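Local coordinates for CSEP0064 putative effector protein (Blumeria graminis f. sp. hordei, PDB 6FMB) that binds host RNA without cleaving it and blocks the ribosomal RNA degradation that ribosome-inactivating proteins induce, so raising plant susceptibility to infection, at residues A[70-75]-A[79-84]. Numbering follows the deposited sequence.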
loop_
_atom_site.group_PDB
_atom_site.type_symbol
_atom_site.label_atom_id
_atom_site.label_comp_id
_atom_site.label_asym_id
_atom_site.label_seq_id
_atom_site.Cartn_x
_atom_site.Cartn_y
_atom_site.Cartn_z
ATOM N N TYR A 70 -2.847 7.098 3.545
ATOM C CA TYR A 70 -2.011 5.902 3.720
ATOM C C TYR A 70 -1.957 5.142 2.412
ATOM O O TYR A 70 -2.913 5.168 1.626
ATOM C CB TYR A 70 -2.574 4.961 4.810
ATOM C CG TYR A 70 -2.965 5.691 6.079
ATOM C CD1 TYR A 70 -1.995 6.084 6.995
ATOM C CD2 TYR A 70 -4.293 6.033 6.346
ATOM C CE1 TYR A 70 -2.327 6.767 8.154
ATOM C CE2 TYR A 70 -4.631 6.723 7.511
ATOM C CZ TYR A 70 -3.635 7.097 8.398
ATOM O OH TYR A 70 -3.923 7.793 9.546
ATOM N N TYR A 71 -0.856 4.430 2.187
ATOM C CA TYR A 71 -0.739 3.602 0.990
ATOM C C TYR A 71 0.203 2.450 1.220
ATOM O O TYR A 71 1.021 2.474 2.138
ATOM C CB TYR A 71 -0.292 4.425 -0.231
ATOM C CG TYR A 71 1.069 5.099 -0.108
ATOM C CD1 TYR A 71 2.229 4.435 -0.507
ATOM C CD2 TYR A 71 1.188 6.417 0.339
ATOM C CE1 TYR A 71 3.460 5.051 -0.421
ATOM C CE2 TYR A 71 2.431 7.042 0.416
ATOM C CZ TYR A 71 3.562 6.350 0.048
ATOM O OH TYR A 71 4.795 6.969 0.131
ATOM N N ILE A 72 0.086 1.424 0.378
ATOM C CA ILE A 72 1.026 0.310 0.371
ATOM C C ILE A 72 1.923 0.385 -0.859
ATOM O O ILE A 72 1.552 0.960 -1.884
ATOM C CB ILE A 72 0.300 -1.058 0.447
ATOM C CG1 ILE A 72 -0.381 -1.457 -0.870
ATOM C CG2 ILE A 72 -0.712 -1.053 1.590
ATOM C CD1 ILE A 72 -0.648 -2.943 -0.941
ATOM N N LEU A 73 3.095 -0.226 -0.719
ATOM C CA LEU A 73 3.932 -0.622 -1.861
ATOM C C LEU A 73 4.079 -2.134 -1.781
ATOM O O LEU A 73 4.378 -2.680 -0.699
ATOM C CB LEU A 73 5.305 0.047 -1.830
ATOM C CG LEU A 73 5.345 1.573 -1.916
ATOM C CD1 LEU A 73 6.768 2.083 -1.794
ATOM C CD2 LEU A 73 4.746 2.078 -3.207
ATOM N N THR A 74 3.878 -2.817 -2.907
ATOM C CA THR A 74 3.928 -4.274 -2.928
ATOM C C THR A 74 4.348 -4.814 -4.285
ATOM O O THR A 74 4.068 -4.180 -5.307
ATOM C CB THR A 74 2.529 -4.838 -2.540
ATOM O OG1 THR A 74 2.613 -6.246 -2.314
ATOM C CG2 THR A 74 1.442 -4.512 -3.592
ATOM N N ASN A 75 4.992 -5.979 -4.305
ATOM C CA ASN A 75 5.113 -6.740 -5.543
ATOM C C ASN A 75 3.935 -7.745 -5.590
ATOM O O ASN A 75 3.075 -7.769 -4.681
ATOM C CB ASN A 75 6.520 -7.340 -5.733
ATOM C CG ASN A 75 6.903 -8.331 -4.669
ATOM O OD1 ASN A 75 6.081 -8.702 -3.829
ATOM N ND2 ASN A 75 8.161 -8.772 -4.694
ATOM N N SER A 79 5.947 -10.463 -1.358
ATOM C CA SER A 79 7.301 -10.762 -0.788
ATOM C C SER A 79 8.069 -9.489 -0.517
ATOM O O SER A 79 9.000 -9.488 0.273
ATOM C CB SER A 79 8.113 -11.675 -1.703
ATOM O OG SER A 79 8.358 -11.124 -2.987
ATOM N N TYR A 80 7.660 -8.409 -1.188
ATOM C CA TYR A 80 7.927 -7.039 -0.726
ATOM C C TYR A 80 6.575 -6.434 -0.359
ATOM O O TYR A 80 5.665 -6.410 -1.198
ATOM C CB TYR A 80 8.592 -6.157 -1.810
ATOM C CG TYR A 80 8.703 -4.704 -1.380
ATOM C CD1 TYR A 80 9.304 -4.352 -0.178
ATOM C CD2 TYR A 80 8.134 -3.684 -2.132
ATOM C CE1 TYR A 80 9.346 -3.041 0.258
ATOM C CE2 TYR A 80 8.162 -2.377 -1.704
ATOM C CZ TYR A 80 8.782 -2.052 -0.517
ATOM O OH TYR A 80 8.778 -0.735 -0.130
ATOM N N LEU A 81 6.441 -5.956 0.875
ATOM C CA LEU A 81 5.208 -5.292 1.321
ATOM C C LEU A 81 5.557 -4.304 2.421
ATOM O O LEU A 81 6.100 -4.706 3.453
ATOM C CB LEU A 81 4.189 -6.310 1.842
ATOM C CG LEU A 81 2.913 -5.767 2.475
ATOM C CD1 LEU A 81 2.133 -4.870 1.519
ATOM C CD2 LEU A 81 2.051 -6.923 2.972
ATOM N N GLU A 82 5.277 -3.021 2.187
ATOM C CA GLU A 82 5.423 -1.986 3.196
ATOM C C GLU A 82 4.224 -1.033 3.130
ATOM O O GLU A 82 3.583 -0.897 2.096
ATOM C CB GLU A 82 6.744 -1.225 3.018
ATOM C CG GLU A 82 8.015 -1.958 3.458
ATOM C CD GLU A 82 9.287 -1.126 3.362
ATOM O OE1 GLU A 82 9.481 -0.402 2.387
ATOM O OE2 GLU A 82 10.136 -1.279 4.254
ATOM N N VAL A 83 3.959 -0.395 4.259
ATOM C CA VAL A 83 2.856 0.532 4.431
ATOM C C VAL A 83 3.414 1.894 4.866
ATOM O O VAL A 83 4.344 1.965 5.678
ATOM C CB VAL A 83 1.803 -0.002 5.440
ATOM C CG1 VAL A 83 0.562 0.885 5.510
ATOM C CG2 VAL A 83 1.416 -1.447 5.088
ATOM N N PHE A 84 2.823 2.963 4.329
ATOM C CA PHE A 84 3.282 4.338 4.549
ATOM C C PHE A 84 2.122 5.281 4.795
ATOM O O PHE A 84 1.004 5.032 4.351
ATOM C CB PHE A 84 4.044 4.856 3.312
ATOM C CG PHE A 84 5.196 4.002 2.955
ATOM C CD1 PHE A 84 6.431 4.219 3.535
ATOM C CD2 PHE A 84 5.030 2.924 2.108
ATOM C CE1 PHE A 84 7.506 3.377 3.257
ATOM C CE2 PHE A 84 6.082 2.075 1.847
ATOM C CZ PHE A 84 7.322 2.288 2.425
#
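Tyr71 pairs with Phe84 and Leu73 with Glu82 as antiparallel hydrogen-bonded pairs, alternating with the non-hydrogen-bonded pairs Ile72–Val83 and Thr74–Leu81, the strands running at 161° with their axes 4.7 Å apart. This β-hairpin forms one margin of the four-stranded antiparallel sheet of an RNase-like fold: 70-75 also bonds to strand 51-56 through Ile72 with Phe54 and Thr74 with Arg52, while 81-85 is one of the two outermost strands, its Val83 making a backbone hydrogen bond with Cys93. On the face carrying Ile72, Thr74, Leu81 and Val83 the side chains turn toward helix 14-24 and strand 4-7. Ile72 CG2 meets Val83 CG2 at 4.1 Å, and Ile72 CD1 meets Leu81 CD1 at 4.2 Å; Val21 and Ala20 of the helix pack against Ile72, and Trp5 against Leu81 and Val83.

The other face carries Tyr71, Leu73, Glu82 and Phe84, with the Tyr80 ring beside Leu73. With CG set between its backbone N and carbonyl carbon (chi1 61°), the Tyr71 ring leans over Phe84 and receives Phe84 CB on one face, a CH-pi contact 3.9 Å from CB to the ring centroid. The ring planes differ by 27°, but a large lateral offset leaves little stacking. Leu73 touches both Phe84 and Tyr80: its CD1 meets Phe84 CE2 at 3.7 Å, and its CB meets Tyr80 CE2. Tyr80 OH donates to Glu82 OE1 at 2.6 Å, a short bond.

Near the turn, a hydrogen bond from Asn75 N to Tyr80 O (3.2 Å) carries the ladder on, and the Asn75 side chain adds to it. The N-H of Tyr80 is aimed almost straight at Asn75 OD1, though from above the amide plane, while Asn75 ND2 gives one hydrogen bond to Val48 O and another, within its amide plane, to Ser79 OG at 2.9 Å.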